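DNA fragmentation factor subunit beta (Mus musculus, PDB 1V0D) cuts chromosomal DNA during apoptosis as a caspase-activated nuclease and brings about chromatin condensation. Local coordinates at residues 187-192 against 270-275; 194-199 against 292-297; 101-106 against 124-129; 108-113 against 117-122; 157-162 against 251-256. All coordinates share one frame; numbering follows the deposited sequence.

Interaction 1: 187-192 against 270-275; sequences EEYLRV and TVVPTL
Val272 makes the first touch along 270-275, its CG1 methyl lying 3.8 Å from the hydroxyl oxygen OH of Tyr189. CG1 meets the hydroxyl end of the phenol, the two side chains lying at about a right angle. Pro273 follows; its ring nitrogen cannot bond to the preceding turn, and helix 267-281 kinks here. Thr274 ties the two sides of the kink together: its OG1 donates to Thr270 O at 2.8 Å, and the backbone N of Thr274 reaches the same oxygen at 3.0 Å from the opposite face of the carbonyl plane. Leu275 carries most of the rest. With CG anti to the backbone N (chi1 -172°), it swings CD1 obliquely against one flank of the Tyr189 ring, closest to CE1, then to CD1 of the ring at 3.8 Å and to CZ at 4.0 Å. Tyr189 in turn leaves helix 186-202 with its CG turned away from its own N (chi1 -169°), which carries the ring across the gap between the helices. Ile279, one turn beyond Leu275, also packs on Tyr189, and Phe290 of helix 287-295 covers Leu275. The contact is thus plain apolar packing between two helices of the nuclease domain. The phenol is its one polar group, and because Tyr189 OH is hydrogen-bonded to Val174 O, that oxygen can be buried beside a valine methyl without lacking a partner.

Interaction 2: 194-199 against 292-297; sequences GSMCQK and SLLFTA
Ser292 OG is gripped by both Glu288 O and Glu298 OE2, which ties Ser292 to the turn before it and to the residues just after helix 287-295, from which Leu294 and Phe295 reach Met196 of helix 186-202. The meeting is a Met-aromatic contact within the packed helices of the nuclease domain. Met196 SD stands 5.3 Å from the centroid of the Phe295 ring and 78° off the ring normal, so the sulfur sits at the edge, near the ring plane. CE1 is the ring atom it meets, with Met196 SD 4.0 Å away, and Met196 CB backs the same carbon at 4.1 Å. The methionine chain leaves its helix with CG beside the backbone N (chi1 -72°) and runs straight through chi2, which carries SD to both neighbouring residues of the other helix; chi3 (-77°) turns only the terminal CE. The second of these residues is Leu294, whose CB lies 3.7 Å above the Phe295 ring plane, over its centre. One face and one edge of the ring are thus engaged by Leu294 and Met196, while Tyr170 and Leu171 of helix 155-175 pack on it as well. The carbonyl O of Leu294 is hydrogen-bonded to His263 NE2, which links this helix end to the strand that carries the magnesium ligand Asp262. The same sulfur also meets a methyl, Met196 SD to Leu294 CD1 being 4.0 Å.

Interaction 3: 101-106 against 124-129; sequences GVIQAA and DLLHHV
A helical hairpin brings Ile103 and Ala106 of helix 103-111 against Leu126 and Val129 of helix 116-129. Each pair is three residues apart, about one turn, so the four side chains form a small apolar patch away from the turn that joins the helices. Ile103 does most of the work by splitting its branches between two partners. Its CG1 arm, placed beside the backbone N by chi1 of -61°, reaches Val129, with Ile103 CG1 3.6 Å from Val129 CG1. The arm continues fully extended, so that Ile103 CD1 lies 3.9 Å from the same Val129 methyl. The other branch, CG2, turns to Leu126, and Ile103 CG2 meets Leu126 CD2 at 4.0 Å with the two side chains at about a right angle. Val129 answers with the methyl that is anti to its backbone N (chi1 178°). The backbones come nearest at Ala106 and Leu126, where the CA atoms are 6.5 Å apart; the small alanine permits this closeness, and Ala106 CB rests 4.2 Å from Leu126 CG. The hairpin belongs to the helical region that meets the second subunit, consistent with a role in dimerisation. Leu125, next to Leu126, packs on Leu92 of that subunit, His128 on its Leu121, and Ala105 on its Val85. Along helix 103-111, Leu126 is further covered by Arg107 and Leu110. Pro98, from the loop before the hairpin, lies against Val129, and the backbone N of Val129 is bonded to Leu125 O at 2.9 Å.

Interaction 4: 108-113 against 117-122; sequences QQLSDE and LRQKLL. Unlike the reference sequence in segment 108-113: Gln109 (reference Leu).
The flat carboxamide of Gln109 meets Leu122 through its oxygen end, OE1 lying 4.0 Å from Leu122 CD1. The meeting belongs to the turn end of an antiparallel helical hairpin made by helices 103-111 and 116-129. The first helix ends as Asp112 forms the centre of an inverse gamma turn, with Glu113 N weakly bonded to Ser111 O, and the chain soon enters the second helix. Leu122 carries most of the packing between them. Its CG is turned away from the backbone N (chi1 -150°), sending CD2 against the start of the Gln109 side chain at CB, where the two side chains cross at about a right angle. Leu110 slides past Leu122 in the opposite direction: Leu110 CD2 lies 3.6 Å from Leu122 CB, and Leu110 CG is 3.9 Å from Leu122 CD2. An alanine in place of Leu122 would probably open a gap beside Gln109 CB and Leu110, leaving the amide freer to turn. The same leucine also packs on Leu92 of the second subunit, and Gln109, where the reference sequence has leucine, packs on Ile88 of that subunit. Within 108-113 and 117-122 the backbones come nearest at Leu110 and Gln119, their CA atoms 6.5 Å apart. There Leu110 CD2 stands 3.8 Å from Gln119 O.

Interaction 5: 157-162 against 251-256; sequences GYLRYS and ESRILF
Tyr158 lays one flank of its ring against the aliphatic stem of Arg253, with CE2 3.8 Å from Arg253 CD and 4.0 Å from Arg253 CG. The neighbouring ring carbon, Tyr158 CD2, also stands 4.0 Å from Arg253 CD, so the methylene faces one side of the phenol obliquely. The two side chains cross at about a right angle, and the ring and guanidinium planes are 64° apart; the charged end is not stacked on the tyrosine. Arg253 leaves its helix extended and then bends at chi3 (80°), which carries the guanidinium past Tyr158 to Trp144, with which it makes a cation-pi contact. Leu159, the next residue of helix 155-175, meets the same stem, its CD1 4.4 Å from Arg253 CG. Phe152 meets the Tyr158 ring edge-to-face, and Leu148 touches the arginine. With a methionine in place of Arg253 the cation-pi contact is gone, which is likely to leave the Trp144 ring without a mate and freer to turn. Elsewhere on the second helix, Glu251 OE1 is hydrogen-bonded to His242 NE2 of the second subunit, a residue that is itself a zinc ligand. Ile254 and Leu255 pack on Ile305 of that subunit too. The contact is thus helix-helix packing of 155-175 on the side of helix 250-255 away from the second subunit, within a nuclease domain of the His-Me finger clan.

Interactions 1 and 2 share helix 186-202 and join directly: Val271 CG1 lies 3.7 Å from Leu294 CD2. From the bound magnesium, the side chain of Val272 of interaction 1 is about 12 Å away and the side chain of Leu294 of interaction 2 about 11 Å. Interactions 3 and 4 are successive levels of one helical hairpin, with Leu126 CD1 3.5 Å from Leu110 CD1, and both meet the second subunit. Their centres lie about 52 Å and 54 Å from that of interaction 1, across the chain's centre. Interaction 5 lies between: its centre is about 22 Å from that of interaction 2 and 23 Å from that of interaction 3, where His127 NE2 packs 4.1 Å from Glu251 OE2.

Interaction 1: 187-192 against 270-275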
# COMPACT_ATOMS: atom_id res chain seq x y z
N GLU A 187 -23.37 15.54 -23.93
CA GLU A 187 -22.69 16.77 -24.34
C GLU A 187 -22.43 17.65 -23.13
O GLU A 187 -21.29 18.05 -22.87
CB GLU A 187 -23.52 17.52 -25.37
N GLU A 188 -23.49 17.96 -22.40
CA GLU A 188 -23.39 18.81 -21.21
C GLU A 188 -22.39 18.23 -20.22
O GLU A 188 -21.63 18.96 -19.60
CB GLU A 188 -24.76 18.97 -20.54
CG GLU A 188 -25.29 20.40 -20.54
CD GLU A 188 -24.45 21.34 -19.68
OE1 GLU A 188 -24.74 22.56 -19.66
OE2 GLU A 188 -23.50 20.86 -19.03
N TYR A 189 -22.39 16.91 -20.06
CA TYR A 189 -21.48 16.26 -19.14
C TYR A 189 -20.06 16.70 -19.47
O TYR A 189 -19.31 17.13 -18.59
CB TYR A 189 -21.57 14.74 -19.27
CG TYR A 189 -20.85 13.98 -18.17
CD1 TYR A 189 -21.50 13.65 -16.98
CD2 TYR A 189 -19.55 13.53 -18.35
CE1 TYR A 189 -20.87 12.88 -16.01
CE2 TYR A 189 -18.91 12.75 -17.38
CZ TYR A 189 -19.58 12.43 -16.21
OH TYR A 189 -18.96 11.62 -15.28
N LEU A 190 -19.71 16.61 -20.76
CA LEU A 190 -18.38 17.01 -21.21
C LEU A 190 -18.15 18.50 -21.01
O LEU A 190 -17.04 18.94 -20.70
CB LEU A 190 -18.19 16.63 -22.68
CG LEU A 190 -18.30 15.12 -22.94
CD1 LEU A 190 -18.27 14.85 -24.44
CD2 LEU A 190 -17.19 14.38 -22.22
N ARG A 191 -19.21 19.28 -21.17
CA ARG A 191 -19.12 20.72 -20.97
C ARG A 191 -18.79 20.98 -19.49
O ARG A 191 -17.90 21.77 -19.18
CB ARG A 191 -20.44 21.40 -21.33
CG ARG A 191 -20.51 22.86 -20.89
CD ARG A 191 -21.86 23.18 -20.25
NE ARG A 191 -21.79 24.28 -19.28
CZ ARG A 191 -21.04 24.27 -18.18
NH1 ARG A 191 -20.27 23.22 -17.89
NH2 ARG A 191 -21.05 25.31 -17.36
N VAL A 192 -19.52 20.30 -18.60
CA VAL A 192 -19.32 20.43 -17.16
C VAL A 192 -17.94 19.90 -16.79
O VAL A 192 -17.18 20.57 -16.08
CB VAL A 192 -20.40 19.63 -16.36
CG1 VAL A 192 -20.05 19.60 -14.88
CG2 VAL A 192 -21.76 20.27 -16.54
N THR A 270 -21.08 6.96 -5.30
CA THR A 270 -22.16 7.95 -5.24
C THR A 270 -22.04 9.33 -5.91
O THR A 270 -22.98 9.79 -6.57
CB THR A 270 -22.57 8.20 -3.78
OG1 THR A 270 -21.41 8.06 -2.95
CG2 THR A 270 -23.61 7.20 -3.33
N VAL A 271 -20.92 10.02 -5.75
CA VAL A 271 -20.79 11.35 -6.36
C VAL A 271 -20.87 11.40 -7.88
O VAL A 271 -21.67 12.15 -8.44
CB VAL A 271 -19.49 12.06 -5.94
CG1 VAL A 271 -19.45 13.44 -6.53
CG2 VAL A 271 -19.39 12.14 -4.42
N VAL A 272 -20.04 10.62 -8.57
CA VAL A 272 -20.05 10.64 -10.03
C VAL A 272 -21.43 10.32 -10.57
O VAL A 272 -22.01 11.12 -11.31
CB VAL A 272 -18.99 9.66 -10.62
CG1 VAL A 272 -19.22 9.44 -12.12
CG2 VAL A 272 -17.59 10.24 -10.39
N PRO A 273 -22.00 9.16 -10.21
CA PRO A 273 -23.33 8.82 -10.70
C PRO A 273 -24.39 9.89 -10.37
O PRO A 273 -25.22 10.22 -11.23
CB PRO A 273 -23.61 7.47 -10.04
CG PRO A 273 -22.81 7.52 -8.81
CD PRO A 273 -21.52 8.16 -9.25
N THR A 274 -24.36 10.45 -9.16
CA THR A 274 -25.31 11.52 -8.83
C THR A 274 -25.08 12.68 -9.80
O THR A 274 -26.03 13.33 -10.26
CB THR A 274 -25.09 12.05 -7.42
OG1 THR A 274 -25.46 11.04 -6.46
CG2 THR A 274 -25.91 13.27 -7.19
N LEU A 275 -23.81 12.94 -10.12
CA LEU A 275 -23.42 14.00 -11.04
C LEU A 275 -24.08 13.75 -12.38
O LEU A 275 -24.68 14.66 -12.97
CB LEU A 275 -21.90 14.02 -11.19
CG LEU A 275 -21.19 15.16 -11.94
CD1 LEU A 275 -21.03 14.78 -13.37
CD2 LEU A 275 -21.97 16.46 -11.80

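Interaction 2: 194-199 against 292-297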
# COMPACT_ATOMS: atom_id res chain seq x y z
N GLY A 194 -15.50 19.85 -18.43
CA GLY A 194 -14.48 20.75 -18.93
C GLY A 194 -14.23 21.85 -17.92
O GLY A 194 -13.08 22.16 -17.59
N SER A 195 -15.31 22.44 -17.41
CA SER A 195 -15.25 23.50 -16.41
C SER A 195 -14.43 23.07 -15.19
O SER A 195 -13.55 23.80 -14.72
CB SER A 195 -16.65 23.87 -15.93
OG SER A 195 -17.53 24.04 -17.03
N MET A 196 -14.74 21.88 -14.68
CA MET A 196 -14.03 21.37 -13.53
C MET A 196 -12.55 21.29 -13.82
O MET A 196 -11.72 21.56 -12.95
CB MET A 196 -14.56 19.98 -13.15
CG MET A 196 -15.96 19.99 -12.52
SD MET A 196 -16.53 18.31 -12.08
CE MET A 196 -16.99 17.71 -13.67
N CYS A 197 -12.20 20.94 -15.05
CA CYS A 197 -10.79 20.83 -15.41
C CYS A 197 -10.08 22.18 -15.44
O CYS A 197 -8.91 22.30 -15.05
CB CYS A 197 -10.64 20.16 -16.75
SG CYS A 197 -8.97 20.40 -17.36
N GLN A 198 -10.76 23.21 -15.94
CA GLN A 198 -10.17 24.53 -15.99
C GLN A 198 -9.83 24.92 -14.55
O GLN A 198 -8.69 25.26 -14.24
CB GLN A 198 -11.15 25.54 -16.61
N LYS A 199 -10.83 24.85 -13.68
CA LYS A 199 -10.66 25.19 -12.27
C LYS A 199 -9.54 24.38 -11.62
O LYS A 199 -8.80 24.90 -10.80
CB LYS A 199 -11.96 24.94 -11.51
CG LYS A 199 -11.89 25.33 -10.05
CD LYS A 199 -13.27 25.69 -9.54
CE LYS A 199 -13.19 26.38 -8.19
NZ LYS A 199 -14.46 27.10 -7.87
N SER A 292 -16.21 20.32 -5.39
CA SER A 292 -15.81 20.20 -3.99
C SER A 292 -15.71 18.75 -3.60
O SER A 292 -14.69 18.29 -3.07
CB SER A 292 -16.86 20.84 -3.09
OG SER A 292 -16.97 22.22 -3.38
N LEU A 293 -16.79 18.03 -3.86
CA LEU A 293 -16.89 16.61 -3.53
C LEU A 293 -15.82 15.76 -4.18
O LEU A 293 -15.22 14.90 -3.53
CB LEU A 293 -18.28 16.08 -3.94
CG LEU A 293 -19.43 16.09 -2.91
CD1 LEU A 293 -19.20 17.10 -1.81
CD2 LEU A 293 -20.73 16.37 -3.63
N LEU A 294 -15.56 16.01 -5.45
CA LEU A 294 -14.60 15.21 -6.20
C LEU A 294 -13.13 15.52 -6.02
O LEU A 294 -12.32 14.60 -6.04
CB LEU A 294 -14.95 15.29 -7.70
CG LEU A 294 -16.33 14.74 -8.11
CD1 LEU A 294 -16.81 15.35 -9.40
CD2 LEU A 294 -16.24 13.25 -8.26
N PHE A 295 -12.76 16.78 -5.80
CA PHE A 295 -11.33 17.11 -5.73
C PHE A 295 -10.81 17.93 -4.56
O PHE A 295 -9.62 18.23 -4.53
CB PHE A 295 -10.92 17.86 -7.00
CG PHE A 295 -11.54 17.32 -8.27
CD1 PHE A 295 -12.52 18.06 -8.93
CD2 PHE A 295 -11.13 16.10 -8.81
CE1 PHE A 295 -13.09 17.59 -10.13
CE2 PHE A 295 -11.69 15.61 -10.00
CZ PHE A 295 -12.67 16.36 -10.66
N THR A 296 -11.67 18.29 -3.62
CA THR A 296 -11.26 19.16 -2.52
C THR A 296 -11.19 18.48 -1.17
O THR A 296 -11.81 17.44 -0.94
CB THR A 296 -12.24 20.35 -2.43
OG1 THR A 296 -12.25 21.02 -3.69
CG2 THR A 296 -11.82 21.34 -1.36
N ALA A 297 -10.42 19.07 -0.26
CA ALA A 297 -10.30 18.52 1.08
C ALA A 297 -11.65 18.64 1.79
O ALA A 297 -11.80 18.16 2.90
CB ALA A 297 -9.23 19.25 1.86

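Interaction 3: 101-106 against 124-129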
# COMPACT_ATOMS: atom_id res chain seq x y z
N GLY A 101 26.69 8.01 17.65
CA GLY A 101 27.27 6.72 17.31
C GLY A 101 26.23 5.65 17.53
O GLY A 101 26.50 4.46 17.45
N VAL A 102 25.01 6.10 17.83
CA VAL A 102 23.89 5.21 18.08
C VAL A 102 23.47 4.55 16.76
O VAL A 102 23.13 3.36 16.74
CB VAL A 102 22.69 5.99 18.65
CG1 VAL A 102 21.60 5.03 19.07
CG2 VAL A 102 23.15 6.83 19.83
N ILE A 103 23.51 5.31 15.67
CA ILE A 103 23.17 4.79 14.35
C ILE A 103 24.15 3.68 13.98
O ILE A 103 23.75 2.61 13.51
CB ILE A 103 23.24 5.90 13.28
CG1 ILE A 103 22.26 7.03 13.61
CG2 ILE A 103 22.95 5.31 11.90
CD1 ILE A 103 22.28 8.17 12.61
N GLN A 104 25.43 3.94 14.20
CA GLN A 104 26.48 2.98 13.91
C GLN A 104 26.49 1.86 14.94
O GLN A 104 27.31 0.94 14.87
CB GLN A 104 27.84 3.68 13.88
N ALA A 105 25.58 1.94 15.91
CA ALA A 105 25.48 0.94 16.96
C ALA A 105 24.35 -0.03 16.65
O ALA A 105 24.56 -1.25 16.58
CB ALA A 105 25.22 1.62 18.30
N ALA A 106 23.15 0.51 16.47
CA ALA A 106 21.97 -0.30 16.16
C ALA A 106 22.22 -1.18 14.94
O ALA A 106 21.78 -2.33 14.90
CB ALA A 106 20.77 0.60 15.91
N ASP A 124 13.23 -1.06 12.91
CA ASP A 124 12.35 0.10 12.97
C ASP A 124 13.08 1.30 13.55
O ASP A 124 13.03 2.40 12.98
CB ASP A 124 11.11 -0.21 13.80
CG ASP A 124 10.18 -1.20 13.11
OD1 ASP A 124 10.03 -1.12 11.87
OD2 ASP A 124 9.58 -2.04 13.82
N LEU A 125 13.76 1.10 14.67
CA LEU A 125 14.50 2.18 15.31
C LEU A 125 15.51 2.80 14.36
O LEU A 125 15.60 4.01 14.25
CB LEU A 125 15.21 1.67 16.56
CG LEU A 125 14.28 1.63 17.77
CD1 LEU A 125 14.96 0.96 18.95
CD2 LEU A 125 13.86 3.06 18.12
N LEU A 126 16.26 1.96 13.67
CA LEU A 126 17.24 2.46 12.73
C LEU A 126 16.51 3.34 11.72
O LEU A 126 16.99 4.41 11.35
CB LEU A 126 17.93 1.31 12.00
CG LEU A 126 19.46 1.35 11.94
CD1 LEU A 126 19.93 0.36 10.88
CD2 LEU A 126 19.95 2.75 11.61
N HIS A 127 15.35 2.87 11.28
CA HIS A 127 14.54 3.61 10.32
C HIS A 127 14.21 4.96 10.92
O HIS A 127 14.50 6.00 10.33
CB HIS A 127 13.23 2.89 10.01
CG HIS A 127 12.29 3.69 9.16
ND1 HIS A 127 10.93 3.75 9.42
CD2 HIS A 127 12.50 4.46 8.07
CE1 HIS A 127 10.36 4.53 8.51
NE2 HIS A 127 11.29 4.97 7.68
N HIS A 128 13.60 4.93 12.09
CA HIS A 128 13.18 6.13 12.80
C HIS A 128 14.29 7.16 12.93
O HIS A 128 14.05 8.36 12.80
CB HIS A 128 12.67 5.76 14.18
CG HIS A 128 12.10 6.91 14.95
ND1 HIS A 128 12.87 7.97 15.39
CD2 HIS A 128 10.83 7.17 15.35
CE1 HIS A 128 12.10 8.82 16.03
NE2 HIS A 128 10.86 8.36 16.03
N VAL A 129 15.51 6.69 13.17
CA VAL A 129 16.65 7.59 13.33
C VAL A 129 17.34 7.99 12.03
O VAL A 129 17.68 9.16 11.87
CB VAL A 129 17.68 6.98 14.29
CG1 VAL A 129 18.87 7.90 14.42
CG2 VAL A 129 17.05 6.75 15.65

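Interaction 4: 108-113 against 117-122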
# COMPACT_ATOMS: atom_id res chain seq x y z
N GLN A 108 24.96 -2.50 14.03
CA GLN A 108 25.78 -3.63 14.42
C GLN A 108 24.93 -4.74 15.02
O GLN A 108 25.10 -5.91 14.67
CB GLN A 108 26.86 -3.20 15.42
CG GLN A 108 27.89 -2.26 14.82
CD GLN A 108 29.15 -2.16 15.67
OE1 GLN A 108 29.83 -3.16 15.90
NE2 GLN A 108 29.45 -0.95 16.14
N GLN A 109 24.02 -4.38 15.92
CA GLN A 109 23.16 -5.38 16.53
C GLN A 109 22.27 -6.04 15.49
O GLN A 109 21.81 -7.17 15.69
CB GLN A 109 22.30 -4.75 17.62
CG GLN A 109 23.08 -4.42 18.87
CD GLN A 109 22.18 -4.34 20.09
OE1 GLN A 109 21.27 -3.51 20.15
NE2 GLN A 109 22.42 -5.21 21.06
N LEU A 110 22.03 -5.35 14.38
CA LEU A 110 21.22 -5.91 13.31
C LEU A 110 22.03 -6.96 12.56
O LEU A 110 21.58 -8.09 12.38
CB LEU A 110 20.78 -4.82 12.33
CG LEU A 110 19.56 -4.00 12.74
CD1 LEU A 110 19.23 -3.00 11.64
CD2 LEU A 110 18.38 -4.93 12.98
N SER A 111 23.23 -6.57 12.13
CA SER A 111 24.11 -7.49 11.43
C SER A 111 24.21 -8.74 12.30
O SER A 111 24.03 -9.86 11.83
CB SER A 111 25.48 -6.87 11.24
N ASP A 112 24.47 -8.52 13.58
CA ASP A 112 24.57 -9.61 14.55
C ASP A 112 23.17 -10.16 14.78
O ASP A 112 22.53 -9.83 15.77
CB ASP A 112 25.16 -9.09 15.86
N GLU A 113 22.71 -11.00 13.84
CA GLU A 113 21.38 -11.61 13.89
C GLU A 113 20.77 -11.77 15.29
O GLU A 113 21.48 -12.07 16.25
CB GLU A 113 21.41 -12.99 13.23
CG GLU A 113 20.08 -13.72 13.30
CD GLU A 113 20.22 -15.19 13.01
OE1 GLU A 113 20.90 -15.89 13.79
OE2 GLU A 113 19.64 -15.65 12.00
N LEU A 117 11.39 -10.53 16.81
CA LEU A 117 10.82 -9.32 17.41
C LEU A 117 11.87 -8.26 17.69
O LEU A 117 11.69 -7.10 17.32
CB LEU A 117 10.11 -9.66 18.72
CG LEU A 117 8.61 -9.94 18.66
CD1 LEU A 117 8.15 -10.55 19.97
CD2 LEU A 117 7.85 -8.65 18.37
N ARG A 118 12.96 -8.65 18.34
CA ARG A 118 14.04 -7.71 18.66
C ARG A 118 14.61 -7.14 17.38
O ARG A 118 14.97 -5.96 17.31
CB ARG A 118 15.15 -8.42 19.47
N GLN A 119 14.70 -7.98 16.35
CA GLN A 119 15.23 -7.56 15.07
C GLN A 119 14.31 -6.50 14.47
O GLN A 119 14.77 -5.52 13.89
CB GLN A 119 15.31 -8.76 14.13
CG GLN A 119 15.81 -8.45 12.73
CD GLN A 119 15.62 -9.62 11.77
OE1 GLN A 119 16.09 -10.74 12.02
NE2 GLN A 119 14.91 -9.37 10.66
N LYS A 120 13.01 -6.72 14.64
CA LYS A 120 11.97 -5.81 14.14
C LYS A 120 12.19 -4.43 14.73
O LYS A 120 12.57 -3.50 14.03
CB LYS A 120 10.60 -6.33 14.56
CG LYS A 120 9.55 -6.28 13.49
CD LYS A 120 9.30 -4.87 13.05
CE LYS A 120 8.23 -4.83 11.97
NZ LYS A 120 7.99 -3.44 11.51
N LEU A 121 11.97 -4.33 16.04
CA LEU A 121 12.13 -3.10 16.78
C LEU A 121 13.43 -2.39 16.40
O LEU A 121 13.46 -1.17 16.21
CB LEU A 121 12.14 -3.41 18.28
CG LEU A 121 11.55 -2.36 19.22
CD1 LEU A 121 11.55 -2.93 20.62
CD2 LEU A 121 12.34 -1.07 19.15
N LEU A 122 14.49 -3.17 16.29
CA LEU A 122 15.80 -2.64 15.95
C LEU A 122 15.81 -2.07 14.54
O LEU A 122 16.36 -1.00 14.29
CB LEU A 122 16.84 -3.75 16.07
CG LEU A 122 18.25 -3.30 16.45
CD1 LEU A 122 18.18 -2.52 17.75
CD2 LEU A 122 19.17 -4.50 16.59

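Interaction 5: 157-162 against 251-256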
# COMPACT_ATOMS: atom_id res chain seq x y z
N GLY A 157 8.62 19.60 -4.24
CA GLY A 157 8.25 19.51 -5.63
C GLY A 157 7.75 18.15 -6.03
O GLY A 157 6.76 18.03 -6.74
N TYR A 158 8.43 17.10 -5.58
CA TYR A 158 8.00 15.76 -5.93
C TYR A 158 6.66 15.46 -5.29
O TYR A 158 5.73 15.02 -5.98
CB TYR A 158 9.03 14.72 -5.50
CG TYR A 158 8.53 13.31 -5.70
CD1 TYR A 158 8.34 12.79 -6.98
CD2 TYR A 158 8.16 12.52 -4.61
CE1 TYR A 158 7.79 11.51 -7.17
CE2 TYR A 158 7.62 11.24 -4.79
CZ TYR A 158 7.43 10.75 -6.07
OH TYR A 158 6.89 9.50 -6.23
N LEU A 159 6.55 15.69 -3.98
CA LEU A 159 5.30 15.43 -3.26
C LEU A 159 4.14 16.24 -3.84
O LEU A 159 3.00 15.77 -3.87
CB LEU A 159 5.49 15.75 -1.78
CG LEU A 159 5.56 14.52 -0.87
CD1 LEU A 159 6.30 13.38 -1.54
CD2 LEU A 159 6.24 14.89 0.42
N ARG A 160 4.43 17.44 -4.32
CA ARG A 160 3.41 18.27 -4.93
C ARG A 160 2.90 17.51 -6.16
O ARG A 160 1.70 17.30 -6.33
CB ARG A 160 4.01 19.61 -5.35
CG ARG A 160 3.00 20.66 -5.75
CD ARG A 160 3.71 21.97 -6.03
NE ARG A 160 4.71 22.25 -5.00
CZ ARG A 160 5.82 22.96 -5.20
NH1 ARG A 160 6.07 23.47 -6.40
NH2 ARG A 160 6.68 23.15 -4.21
N TYR A 161 3.85 17.10 -7.00
CA TYR A 161 3.56 16.33 -8.21
C TYR A 161 2.74 15.08 -7.87
O TYR A 161 1.78 14.74 -8.55
CB TYR A 161 4.87 15.91 -8.88
CG TYR A 161 4.69 14.86 -9.96
CD1 TYR A 161 4.34 15.23 -11.26
CD2 TYR A 161 4.80 13.50 -9.66
CE1 TYR A 161 4.10 14.27 -12.25
CE2 TYR A 161 4.57 12.52 -10.64
CZ TYR A 161 4.22 12.91 -11.93
OH TYR A 161 3.99 11.96 -12.92
N SER A 162 3.17 14.38 -6.83
CA SER A 162 2.52 13.17 -6.41
C SER A 162 1.04 13.41 -6.11
O SER A 162 0.18 12.65 -6.57
CB SER A 162 3.20 12.62 -5.17
OG SER A 162 2.46 11.54 -4.65
N GLU A 251 12.25 5.52 2.37
CA GLU A 251 11.21 4.55 2.69
C GLU A 251 9.95 5.28 3.15
O GLU A 251 8.83 4.82 2.91
CB GLU A 251 11.70 3.62 3.79
CG GLU A 251 10.72 2.54 4.17
CD GLU A 251 11.36 1.45 5.01
OE1 GLU A 251 12.35 0.84 4.53
OE2 GLU A 251 10.88 1.21 6.14
N SER A 252 10.15 6.41 3.80
CA SER A 252 9.05 7.23 4.29
C SER A 252 8.28 7.80 3.11
O SER A 252 7.05 7.84 3.10
CB SER A 252 9.62 8.34 5.16
OG SER A 252 8.59 9.17 5.66
N ARG A 253 9.00 8.24 2.09
CA ARG A 253 8.40 8.79 0.89
C ARG A 253 7.51 7.76 0.18
O ARG A 253 6.46 8.08 -0.39
CB ARG A 253 9.51 9.23 -0.06
CG ARG A 253 9.04 9.90 -1.34
CD ARG A 253 10.14 9.80 -2.39
NE ARG A 253 10.13 8.48 -3.00
CZ ARG A 253 11.17 7.92 -3.59
NH1 ARG A 253 12.32 8.58 -3.65
NH2 ARG A 253 11.07 6.72 -4.14
N ILE A 254 7.94 6.50 0.22
CA ILE A 254 7.23 5.39 -0.42
C ILE A 254 6.01 4.93 0.37
O ILE A 254 4.98 4.58 -0.21
CB ILE A 254 8.20 4.20 -0.63
CG1 ILE A 254 9.27 4.59 -1.65
CG2 ILE A 254 7.43 2.96 -1.09
CD1 ILE A 254 10.39 3.60 -1.75
N LEU A 255 6.14 4.90 1.70
CA LEU A 255 5.03 4.48 2.54
C LEU A 255 3.86 5.46 2.36
O LEU A 255 2.70 5.07 2.40
CB LEU A 255 5.46 4.43 4.01
CG LEU A 255 6.35 3.24 4.36
CD1 LEU A 255 6.95 3.43 5.73
CD2 LEU A 255 5.54 1.95 4.31
N PHE A 256 4.18 6.72 2.14
CA PHE A 256 3.16 7.73 1.94
C PHE A 256 2.28 7.32 0.74
O PHE A 256 1.19 7.85 0.54
CB PHE A 256 3.83 9.08 1.71
CG PHE A 256 2.90 10.25 1.90
CD1 PHE A 256 2.24 10.43 3.11
CD2 PHE A 256 2.68 11.16 0.88
CE1 PHE A 256 1.38 11.49 3.28
CE2 PHE A 256 1.82 12.23 1.05
CZ PHE A 256 1.17 12.40 2.25